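Local atomic coordinates of putative secreted protein (Streptomyces coelicolor A3, PDB entry 2QF9), a protein that is a putative secreted protein of unknown function, a helical member of the DUF305 family grouped with the ferritin-like proteins. Residues S27-R31 with A43-A47; E100-L104 with Y115-L119; M16-Q21 with Q53-I58; H124-V128 with Q154-I158. All blocks are in the same frame, centred on the assembly; numbering follows the deposited sequence. Where two conformers were deposited one is given.

Interaction 1 (S27-R31 with A43-A47); sequences SYIVR and AYDIA. With EDO (1,2-ethanediol), chain C.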
# COMPACT_ATOMS: atom_id res chain seq x y z
N SER A 27 3.88 -5.82 -9.29
CA SER A 27 4.70 -4.60 -9.30
C SER A 27 6.01 -4.76 -8.53
O SER A 27 7.07 -4.33 -9.01
CB SER A 27 3.88 -3.39 -8.82
OG SER A 27 2.78 -3.21 -9.73
N TYR A 28 5.94 -5.39 -7.36
CA TYR A 28 7.15 -5.72 -6.60
C TYR A 28 8.07 -6.63 -7.40
O TYR A 28 9.28 -6.42 -7.41
CB TYR A 28 6.80 -6.39 -5.26
CG TYR A 28 6.65 -5.37 -4.16
CD1 TYR A 28 5.39 -4.85 -3.82
CD2 TYR A 28 7.79 -4.86 -3.50
CE1 TYR A 28 5.26 -3.88 -2.81
CE2 TYR A 28 7.66 -3.88 -2.48
CZ TYR A 28 6.40 -3.39 -2.16
OH TYR A 28 6.27 -2.44 -1.17
N ILE A 29 7.50 -7.62 -8.08
CA ILE A 29 8.30 -8.59 -8.82
C ILE A 29 9.01 -7.91 -10.01
O ILE A 29 10.25 -8.03 -10.14
CB ILE A 29 7.45 -9.80 -9.31
CG1 ILE A 29 6.91 -10.62 -8.11
CG2 ILE A 29 8.31 -10.71 -10.21
CD1 ILE A 29 5.80 -11.59 -8.53
N VAL A 30 8.26 -7.19 -10.83
CA VAL A 30 8.88 -6.57 -12.02
C VAL A 30 9.99 -5.57 -11.64
O VAL A 30 10.98 -5.46 -12.34
CB VAL A 30 7.85 -5.95 -13.00
CG1 VAL A 30 7.35 -4.59 -12.52
CG2 VAL A 30 8.48 -5.84 -14.41
N ARG A 31 9.81 -4.85 -10.53
CA ARG A 31 10.79 -3.84 -10.16
C ARG A 31 12.13 -4.47 -9.80
O ARG A 31 13.19 -3.83 -9.94
CB ARG A 31 10.26 -2.91 -9.06
CG ARG A 31 9.24 -1.90 -9.59
CD ARG A 31 8.60 -1.10 -8.44
NE ARG A 31 9.59 -0.55 -7.51
CZ ARG A 31 10.24 0.60 -7.67
NH1 ARG A 31 10.03 1.35 -8.75
NH2 ARG A 31 11.12 1.00 -6.76
N ALA A 43 5.15 0.62 -12.39
CA ALA A 43 4.93 -0.41 -11.36
C ALA A 43 4.81 0.22 -9.97
O ALA A 43 3.96 -0.15 -9.19
CB ALA A 43 6.06 -1.45 -11.40
N TYR A 44 5.63 1.23 -9.71
CA TYR A 44 5.57 1.94 -8.42
C TYR A 44 4.21 2.65 -8.28
O TYR A 44 3.56 2.55 -7.23
CB TYR A 44 6.72 2.95 -8.34
CG TYR A 44 6.66 3.91 -7.18
CD1 TYR A 44 7.16 3.57 -5.93
CD2 TYR A 44 6.10 5.18 -7.35
CE1 TYR A 44 7.11 4.47 -4.86
CE2 TYR A 44 6.04 6.09 -6.29
CZ TYR A 44 6.55 5.72 -5.06
OH TYR A 44 6.50 6.61 -4.00
N ASP A 45 3.78 3.36 -9.32
CA ASP A 45 2.48 4.05 -9.31
C ASP A 45 1.29 3.11 -9.12
O ASP A 45 0.39 3.37 -8.32
CB ASP A 45 2.30 4.92 -10.55
CG ASP A 45 3.25 6.14 -10.56
OD1 ASP A 45 3.72 6.55 -9.48
OD2 ASP A 45 3.50 6.69 -11.63
N ILE A 46 1.29 2.00 -9.84
CA ILE A 46 0.25 0.99 -9.67
C ILE A 46 0.27 0.41 -8.25
O ILE A 46 -0.78 0.25 -7.63
CB ILE A 46 0.36 -0.12 -10.73
CG1 ILE A 46 -0.00 0.48 -12.10
CG2 ILE A 46 -0.56 -1.33 -10.38
CD1 ILE A 46 0.23 -0.49 -13.28
N ALA A 47 1.47 0.04 -7.75
CA ALA A 47 1.57 -0.48 -6.39
C ALA A 47 1.01 0.52 -5.37
O ALA A 47 0.25 0.15 -4.47
CB ALA A 47 3.03 -0.82 -6.05
C1 EDO C . 3.34 -0.47 -0.48
O1 EDO C . 3.82 -1.78 -0.74
C2 EDO C . 2.52 -0.02 -1.68
O2 EDO C . 3.37 0.63 -2.60

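Interaction 2 (E100-L104 with Y115-L119); sequences EMKKL and YYLQL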
# COMPACT_ATOMS: atom_id res chain seq x y z
N GLU A 100 1.88 -17.98 -14.26
CA GLU A 100 2.22 -16.67 -14.84
C GLU A 100 3.05 -15.84 -13.86
O GLU A 100 4.03 -15.18 -14.24
CB GLU A 100 0.93 -15.93 -15.22
CG GLU A 100 0.32 -16.48 -16.53
CD GLU A 100 -1.04 -15.90 -16.87
OE1 GLU A 100 -1.77 -15.43 -15.97
OE2 GLU A 100 -1.40 -15.95 -18.06
N MSE A 101 2.65 -15.85 -12.59
CA MSE A 101 3.41 -15.12 -11.56
C MSE A 101 4.82 -15.69 -11.40
O MSE A 101 5.78 -14.93 -11.27
CB MSE A 101 2.67 -15.14 -10.22
CG MSE A 101 1.30 -14.49 -10.25
SE MSE A 101 1.40 -12.54 -10.58
CE MSE A 101 2.00 -11.99 -8.78
N LYS A 102 4.94 -17.01 -11.43
CA LYS A 102 6.25 -17.66 -11.38
C LYS A 102 7.10 -17.26 -12.59
O LYS A 102 8.28 -16.91 -12.43
CB LYS A 102 6.09 -19.18 -11.33
CG LYS A 102 7.42 -19.93 -11.35
CD LYS A 102 7.22 -21.44 -11.41
CE LYS A 102 8.54 -22.15 -11.17
NZ LYS A 102 9.42 -21.99 -12.36
N LYS A 103 6.50 -17.30 -13.79
CA LYS A 103 7.23 -17.00 -15.02
C LYS A 103 7.78 -15.58 -14.94
O LYS A 103 8.95 -15.36 -15.25
CB LYS A 103 6.34 -17.17 -16.26
CG LYS A 103 7.07 -16.90 -17.55
CD LYS A 103 6.16 -17.16 -18.74
CE LYS A 103 6.55 -16.29 -19.93
NZ LYS A 103 7.85 -16.67 -20.53
N LEU A 104 6.95 -14.64 -14.50
CA LEU A 104 7.37 -13.24 -14.39
C LEU A 104 8.67 -13.10 -13.59
O LEU A 104 9.59 -12.37 -13.99
CB LEU A 104 6.26 -12.37 -13.75
CG LEU A 104 6.59 -10.88 -13.58
CD1 LEU A 104 6.84 -10.20 -14.93
CD2 LEU A 104 5.45 -10.20 -12.84
N TYR A 115 6.43 -8.92 -20.34
CA TYR A 115 5.55 -9.91 -19.71
C TYR A 115 4.68 -9.25 -18.63
O TYR A 115 3.49 -9.52 -18.55
CB TYR A 115 6.35 -11.07 -19.14
CG TYR A 115 5.47 -12.30 -18.91
CD1 TYR A 115 4.88 -12.96 -19.99
CD2 TYR A 115 5.25 -12.79 -17.63
CE1 TYR A 115 4.08 -14.08 -19.80
CE2 TYR A 115 4.44 -13.91 -17.43
CZ TYR A 115 3.87 -14.55 -18.51
OH TYR A 115 3.06 -15.66 -18.34
N TYR A 116 5.28 -8.35 -17.86
CA TYR A 116 4.56 -7.55 -16.86
C TYR A 116 3.47 -6.71 -17.51
O TYR A 116 2.32 -6.68 -17.06
CB TYR A 116 5.56 -6.64 -16.13
CG TYR A 116 4.92 -5.63 -15.22
CD1 TYR A 116 4.41 -6.01 -13.97
CD2 TYR A 116 4.79 -4.28 -15.63
CE1 TYR A 116 3.82 -5.07 -13.12
CE2 TYR A 116 4.19 -3.34 -14.80
CZ TYR A 116 3.70 -3.73 -13.55
OH TYR A 116 3.13 -2.81 -12.72
N LEU A 117 3.83 -6.00 -18.58
CA LEU A 117 2.87 -5.18 -19.31
C LEU A 117 1.72 -6.00 -19.88
O LEU A 117 0.58 -5.55 -19.87
CB LEU A 117 3.57 -4.36 -20.39
CG LEU A 117 4.52 -3.28 -19.86
CD1 LEU A 117 5.46 -2.85 -20.98
CD2 LEU A 117 3.76 -2.08 -19.26
N GLN A 118 2.01 -7.20 -20.35
CA GLN A 118 0.96 -8.09 -20.88
C GLN A 118 0.04 -8.58 -19.77
O GLN A 118 -1.20 -8.50 -19.90
CB GLN A 118 1.60 -9.26 -21.60
CG GLN A 118 2.21 -8.86 -22.94
CD GLN A 118 3.08 -9.97 -23.53
OE1 GLN A 118 3.59 -10.82 -22.82
NE2 GLN A 118 3.24 -9.96 -24.85
N LEU A 119 0.63 -9.06 -18.68
CA LEU A 119 -0.16 -9.50 -17.52
C LEU A 119 -0.99 -8.37 -16.93
O LEU A 119 -2.17 -8.57 -16.60
CB LEU A 119 0.72 -10.08 -16.43
CG LEU A 119 1.43 -11.41 -16.69
CD1 LEU A 119 2.34 -11.75 -15.51
CD2 LEU A 119 0.43 -12.57 -16.98
O HOH W 1 0.53 -15.11 -20.07

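Interaction 3 (M16-Q21 with Q53-I58); sequences MSVHHQ and QRGMMI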
# COMPACT_ATOMS: atom_id res chain seq x y z
N MSE A 16 -12.29 -7.01 -5.04
CA MSE A 16 -11.33 -6.07 -5.60
C MSE A 16 -10.09 -5.96 -4.70
O MSE A 16 -8.99 -5.71 -5.20
CB MSE A 16 -11.98 -4.71 -5.91
CG MSE A 16 -11.10 -3.80 -6.70
SE MSE A 16 -10.60 -4.52 -8.49
CE MSE A 16 -12.09 -3.77 -9.41
N SER A 17 -10.24 -6.16 -3.38
CA SER A 17 -9.05 -6.15 -2.51
C SER A 17 -8.06 -7.28 -2.87
O SER A 17 -6.84 -7.05 -2.95
CB SER A 17 -9.45 -6.21 -1.04
OG SER A 17 -10.01 -4.97 -0.66
N VAL A 18 -8.59 -8.48 -3.11
CA VAL A 18 -7.75 -9.60 -3.55
C VAL A 18 -7.13 -9.31 -4.93
O VAL A 18 -5.96 -9.60 -5.16
CB VAL A 18 -8.56 -10.93 -3.56
CG1 VAL A 18 -7.72 -12.06 -4.14
CG2 VAL A 18 -9.02 -11.29 -2.14
N HIS A 19 -7.91 -8.71 -5.83
CA HIS A 19 -7.43 -8.39 -7.18
C HIS A 19 -6.26 -7.38 -7.09
O HIS A 19 -5.18 -7.59 -7.69
CB HIS A 19 -8.58 -7.80 -7.98
CG HIS A 19 -8.44 -7.97 -9.47
ND1 HIS A 19 -7.93 -6.98 -10.28
CD2 HIS A 19 -8.83 -8.97 -10.30
CE1 HIS A 19 -8.00 -7.37 -11.55
NE2 HIS A 19 -8.53 -8.58 -11.59
N HIS A 20 -6.47 -6.32 -6.31
CA HIS A 20 -5.46 -5.29 -6.07
C HIS A 20 -4.18 -5.89 -5.48
O HIS A 20 -3.06 -5.56 -5.92
CB HIS A 20 -6.02 -4.22 -5.12
CG HIS A 20 -6.78 -3.13 -5.82
ND1 HIS A 20 -7.44 -3.31 -7.02
CD2 HIS A 20 -6.98 -1.83 -5.47
CE1 HIS A 20 -7.99 -2.16 -7.39
NE2 HIS A 20 -7.73 -1.26 -6.46
N GLN A 21 -4.34 -6.77 -4.50
CA GLN A 21 -3.20 -7.44 -3.88
C GLN A 21 -2.26 -8.07 -4.92
O GLN A 21 -1.03 -7.96 -4.81
CB GLN A 21 -3.70 -8.53 -2.92
CG GLN A 21 -2.59 -9.24 -2.18
CD GLN A 21 -3.13 -10.25 -1.19
OE1 GLN A 21 -3.80 -11.22 -1.56
NE2 GLN A 21 -2.86 -10.01 0.10
N GLN A 53 -5.92 1.87 -2.35
CA GLN A 53 -7.33 1.52 -2.55
C GLN A 53 -7.72 0.22 -1.83
O GLN A 53 -8.84 0.10 -1.29
CB GLN A 53 -7.65 1.43 -4.04
CG GLN A 53 -7.49 2.76 -4.76
CD GLN A 53 -7.72 2.64 -6.26
OE1 GLN A 53 -7.77 1.55 -6.81
NE2 GLN A 53 -7.85 3.79 -6.93
N ARG A 54 -6.81 -0.76 -1.83
CA ARG A 54 -7.04 -1.97 -1.05
C ARG A 54 -7.25 -1.65 0.43
O ARG A 54 -8.20 -2.16 1.04
CB ARG A 54 -5.90 -2.97 -1.26
CG ARG A 54 -6.08 -4.23 -0.46
CD ARG A 54 -5.05 -5.27 -0.84
NE ARG A 54 -5.17 -6.47 -0.00
CZ ARG A 54 -4.53 -6.63 1.16
NH1 ARG A 54 -3.78 -5.65 1.66
NH2 ARG A 54 -4.68 -7.76 1.83
N GLY A 55 -6.37 -0.81 1.01
CA GLY A 55 -6.55 -0.36 2.40
C GLY A 55 -7.90 0.33 2.62
O GLY A 55 -8.54 0.09 3.64
N MSE A 56 -8.32 1.18 1.69
CA MSE A 56 -9.63 1.85 1.81
C MSE A 56 -10.76 0.82 1.93
O MSE A 56 -11.58 0.87 2.85
CB MSE A 56 -9.90 2.80 0.62
CG MSE A 56 -9.00 4.02 0.58
SE MSE A 56 -9.28 4.89 -1.15
CE MSE A 56 -8.32 6.56 -0.94
N MSE A 57 -10.76 -0.15 1.02
CA MSE A 57 -11.84 -1.15 0.97
C MSE A 57 -11.83 -2.10 2.17
O MSE A 57 -12.90 -2.44 2.74
CB MSE A 57 -11.77 -1.90 -0.37
CG MSE A 57 -12.11 -0.96 -1.54
SE MSE A 57 -12.12 -1.89 -3.26
CE MSE A 57 -10.20 -2.39 -3.30
N ILE A 58 -10.63 -2.50 2.58
CA ILE A 58 -10.48 -3.31 3.79
C ILE A 58 -10.93 -2.51 5.03
O ILE A 58 -11.61 -3.04 5.91
CB ILE A 58 -9.04 -3.82 3.95
CG1 ILE A 58 -8.76 -4.86 2.85
CG2 ILE A 58 -8.86 -4.42 5.35
CD1 ILE A 58 -7.34 -5.38 2.81

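Interaction 4 (H124-V128 with Q154-I158); sequences HRGGV and QESEI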
# COMPACT_ATOMS: atom_id res chain seq x y z
N HIS A 124 -5.84 -5.29 -15.64
CA HIS A 124 -6.63 -4.06 -15.76
C HIS A 124 -7.97 -4.30 -16.46
O HIS A 124 -8.99 -3.77 -16.02
CB HIS A 124 -5.84 -2.98 -16.49
CG HIS A 124 -4.92 -2.18 -15.62
ND1 HIS A 124 -4.41 -2.65 -14.42
CD2 HIS A 124 -4.42 -0.93 -15.78
CE1 HIS A 124 -3.66 -1.71 -13.88
NE2 HIS A 124 -3.65 -0.66 -14.68
N ARG A 125 -7.96 -5.09 -17.54
CA ARG A 125 -9.21 -5.39 -18.27
C ARG A 125 -10.24 -6.05 -17.35
O ARG A 125 -11.41 -5.64 -17.33
CB ARG A 125 -8.95 -6.20 -19.53
CG ARG A 125 -8.32 -5.38 -20.65
CD ARG A 125 -8.47 -6.09 -22.01
NE ARG A 125 -7.57 -5.54 -23.04
CZ ARG A 125 -7.69 -4.35 -23.62
NH1 ARG A 125 -8.69 -3.52 -23.28
NH2 ARG A 125 -6.82 -3.98 -24.55
N GLY A 126 -9.79 -7.04 -16.57
CA GLY A 126 -10.65 -7.75 -15.60
C GLY A 126 -11.15 -6.78 -14.53
O GLY A 126 -12.32 -6.80 -14.15
N GLY A 127 -10.24 -5.93 -14.05
CA GLY A 127 -10.52 -4.90 -13.04
C GLY A 127 -11.60 -3.93 -13.48
O GLY A 127 -12.51 -3.59 -12.69
N VAL A 128 -11.52 -3.48 -14.73
CA VAL A 128 -12.50 -2.55 -15.30
C VAL A 128 -13.89 -3.21 -15.32
O VAL A 128 -14.89 -2.59 -14.92
CB VAL A 128 -12.07 -2.08 -16.72
CG1 VAL A 128 -13.24 -1.45 -17.48
CG2 VAL A 128 -10.90 -1.09 -16.63
N GLN A 154 -7.70 2.72 -14.92
CA GLN A 154 -7.25 1.47 -15.54
C GLN A 154 -7.31 1.54 -17.06
O GLN A 154 -6.41 1.04 -17.74
CB GLN A 154 -8.07 0.29 -15.03
CG GLN A 154 -7.86 -0.01 -13.56
CD GLN A 154 -8.74 -1.15 -13.11
OE1 GLN A 154 -8.28 -2.27 -12.97
NE2 GLN A 154 -10.03 -0.87 -12.93
N GLU A 155 -8.36 2.16 -17.59
CA GLU A 155 -8.46 2.34 -19.06
C GLU A 155 -7.33 3.24 -19.60
O GLU A 155 -6.72 2.91 -20.60
CB GLU A 155 -9.85 2.83 -19.46
CG GLU A 155 -10.89 1.75 -19.42
CD GLU A 155 -12.28 2.22 -19.86
OE1 GLU A 155 -12.54 3.45 -19.90
OE2 GLU A 155 -13.11 1.34 -20.14
N SER A 156 -7.01 4.33 -18.87
CA SER A 156 -5.88 5.20 -19.21
C SER A 156 -4.56 4.41 -19.17
O SER A 156 -3.75 4.53 -20.08
CB SER A 156 -5.81 6.41 -18.27
OG SER A 156 -4.63 7.18 -18.50
N GLU A 157 -4.39 3.59 -18.14
CA GLU A 157 -3.15 2.80 -18.02
C GLU A 157 -3.04 1.71 -19.10
O GLU A 157 -1.93 1.43 -19.57
CB GLU A 157 -3.00 2.23 -16.60
CG GLU A 157 -2.48 3.31 -15.65
CD GLU A 157 -2.41 2.87 -14.20
OE1 GLU A 157 -2.73 1.71 -13.88
OE2 GLU A 157 -2.04 3.73 -13.36
N ILE A 158 -4.17 1.13 -19.51
CA ILE A 158 -4.13 0.16 -20.63
C ILE A 158 -3.59 0.84 -21.90
O ILE A 158 -2.72 0.29 -22.59
CB ILE A 158 -5.52 -0.47 -20.89
CG1 ILE A 158 -5.90 -1.43 -19.75
CG2 ILE A 158 -5.54 -1.24 -22.26
CD1 ILE A 158 -7.42 -1.77 -19.68

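Interaction 1 (S27-R31 with A43-A47)
Ala43 is where Ser27, Val30 and Arg31 converge, and this is the tight part of the contact. The Ala43 CB methyl lies 3.6 Å from CG1 of Val30 and 3.7 Å from CG of Arg31, while CB of Ser27 rests 3.3 Å from the carbonyl O of Ala43. Val30 puts CG1 between its own backbone N and carbonyl carbon (chi1 79°), the setting that carries this methyl to Ala43. With small residues facing each other, the CA atoms of Ser27 and Ala43 come within 4.7 Å. The two antiparallel segments belong to helices 8-31 and 37-63, and their axes approach to 9.2 Å.

The other side is looser and more polar. Arg31 bends at chi3 (49°) and runs alongside Tyr44, with NH1 3.7 Å from the Tyr44 CB. Tyr44 OH bonds to Glu25 of the second subunit, and Tyr28 OH is 2.6 Å from O1 of an ethanediol, probably from the crystallisation liquor, which also bonds to that subunit.

Ser27 OG bonds back to Ala23 O of its own helix. Van der Waals packing of short side chains therefore joins the two helices here, while the polar ends of the tyrosines serve the subunit interface.

Interaction 2 (E100-L104 with Y115-L119)
The Tyr115 ring is sandwiched: Lys103 CE sits over one face, 3.6 Å from the ring centroid, and CG of Leu119, one turn along the same helix, lies 4.0 Å above the opposite face. At the ring edge, near its plane, the carbonyl O of Glu100 approaches CE2 of Tyr115 to 3.5 Å. The neighbouring Tyr116 ring meets CD2 of Leu104 at its edge.

Lys103 crosses Tyr115 at about a right angle. Its chain stays extended until the last torsion (chi4 69°), which leaves the CE methylene closer to the ring than the ammonium group. NZ is 4.9 Å from the Tyr115 centroid and 19° off the ring normal, so CH-pi contact and a longer cation-pi interaction act together.

Glu100 stands across the hydroxyl end of Tyr115, its carboxylate plane turned 79° from the ring. A water joins them, donating to Glu100 OE2 at 2.9 Å and lying 3.1 Å from Tyr115 OH. OE1 takes the backbone N-H of Thr97, just before helix 98-106. Leu119 CD2 sets a methyl against the carboxylate carbon CD of Glu100, at 3.6 Å. The apolar side rests on Leu104, with CD1 4.0 Å from Tyr116 CB and CB facing Leu119 CD1.

The short helix is thus attached to helix 109-137 largely through Tyr115, with Leu104 beside it; lysine hydrocarbon and charge share one ring face, and the hydroxyl reaches a carboxylate through water.

Interaction 3 (M16-Q21 with Q53-I58)
His20 lies with one ring face under the CE methyl of selenomethionine Met57, which sits 4.2 Å from the ring centroid in a CH-pi contact displaced toward the rim. At the edge of the ring, NE2 of His20 donates to OE1 of Gln53 across 2.8 Å, with an N-H...O angle of 152°. The donor lies in the carbonyl plane of the amide, though the oxygen is somewhat tilted from the ring plane; ring and amide planes are only 25° apart. A bond at the edge and a methyl on the face together should limit the rotation of the buried imidazole. Met150 of helix 141-167 touches both His20 and Gln53, so a third helix lies against the pair.

The segments are successive antiparallel members of a four-helix bundle made by the long helices 8-31, 37-63, 109-137 and 141-167, consistent with the assignment of the family to the ferritin clan. Their axes come to 9.1 Å, and the nearest CA atoms are those of Ser17 and Arg54, 4.9 Å apart.

Met57 bends at its last torsion (chi3 -64°), bringing CE within 3.8 Å of CG of Met16, also a selenomethionine. Ser17 OG packs 3.6 Å from Met57 CB and is hydrogen-bonded to Ala13 O of its own helix. Toward the outer side, Arg54 runs extended past Ser17, its CD 3.3 Å from the Ser17 carbonyl O, which meets the guanidinium at its edge. Ile58 CD1 lies 3.5 Å above the guanidinium plane, over its centre, and Gln21 CG is on the opposite face. Asn52 of the second subunit also packs on Arg54.

Interaction 4 (H124-V128 with Q154-I158)
His124 NE2 donates to Glu157 OE1 over 2.7 Å, nearly straight at 162°, and this bond forms the innermost shell of the contact. The carboxylate receives it on the anti lone pair of OE1, the one pointing away from its other oxygen. Ring and carboxylate planes are within 22° of each other.

Other atoms of segment 154-158 hold the ring and its stem. Gln154 was modelled in two conformers; in the one described here its CG lies over the centre of one ring face, a contact that may not hold for the other. The Gln154 carbonyl O stands 3.4 Å from CD2 of His124. Ile158 CG1 packs 3.6 Å from His124 CB, and its CG2 branch covers a face of the Arg125 guanidinium, 3.8 Å from NH2. One turn on, Val128 CG2 slides past Gln154 with 3.5 Å to its CB.

Farther out, Glu172 fixes Arg125 through a salt bridge to NE, and helix 37-63 closes over the pair: Ile46 touches both His124 and Glu157, while Gln50 touches His124.

The helices run antiparallel at 156°, their axes 9.5 Å apart at closest approach. A hydrogen bond from a buried histidine to a partly exposed carboxylate thus ties together helices 109-137 and 141-167, the second antiparallel pair of a four-helix bundle, an arrangement consistent with the ferritin-like fold.

Interactions 1 and 3 lie along the same helix pair, with centres 15 Å apart, and both touch the second subunit; interaction 4 joins the other long pair. The two halves of the bundle meet where Ile46 CG1 of interaction 1 packs 3.5 Å from Glu157 OE1 of interaction 4, and again where Met16 CE of interaction 3 lies 3.3 Å from Gly127 O. Interaction 2 adds the short helix and is coupled to interaction 1 through a probable hydrogen bond, Ser27 OG to Tyr116 OH at 3.0 Å. Interactions 2 and 3 lie on opposite sides of the chain's centre, their own centres about 20 Å apart. The ethanediol belongs to interaction 1 and marks the subunit interface.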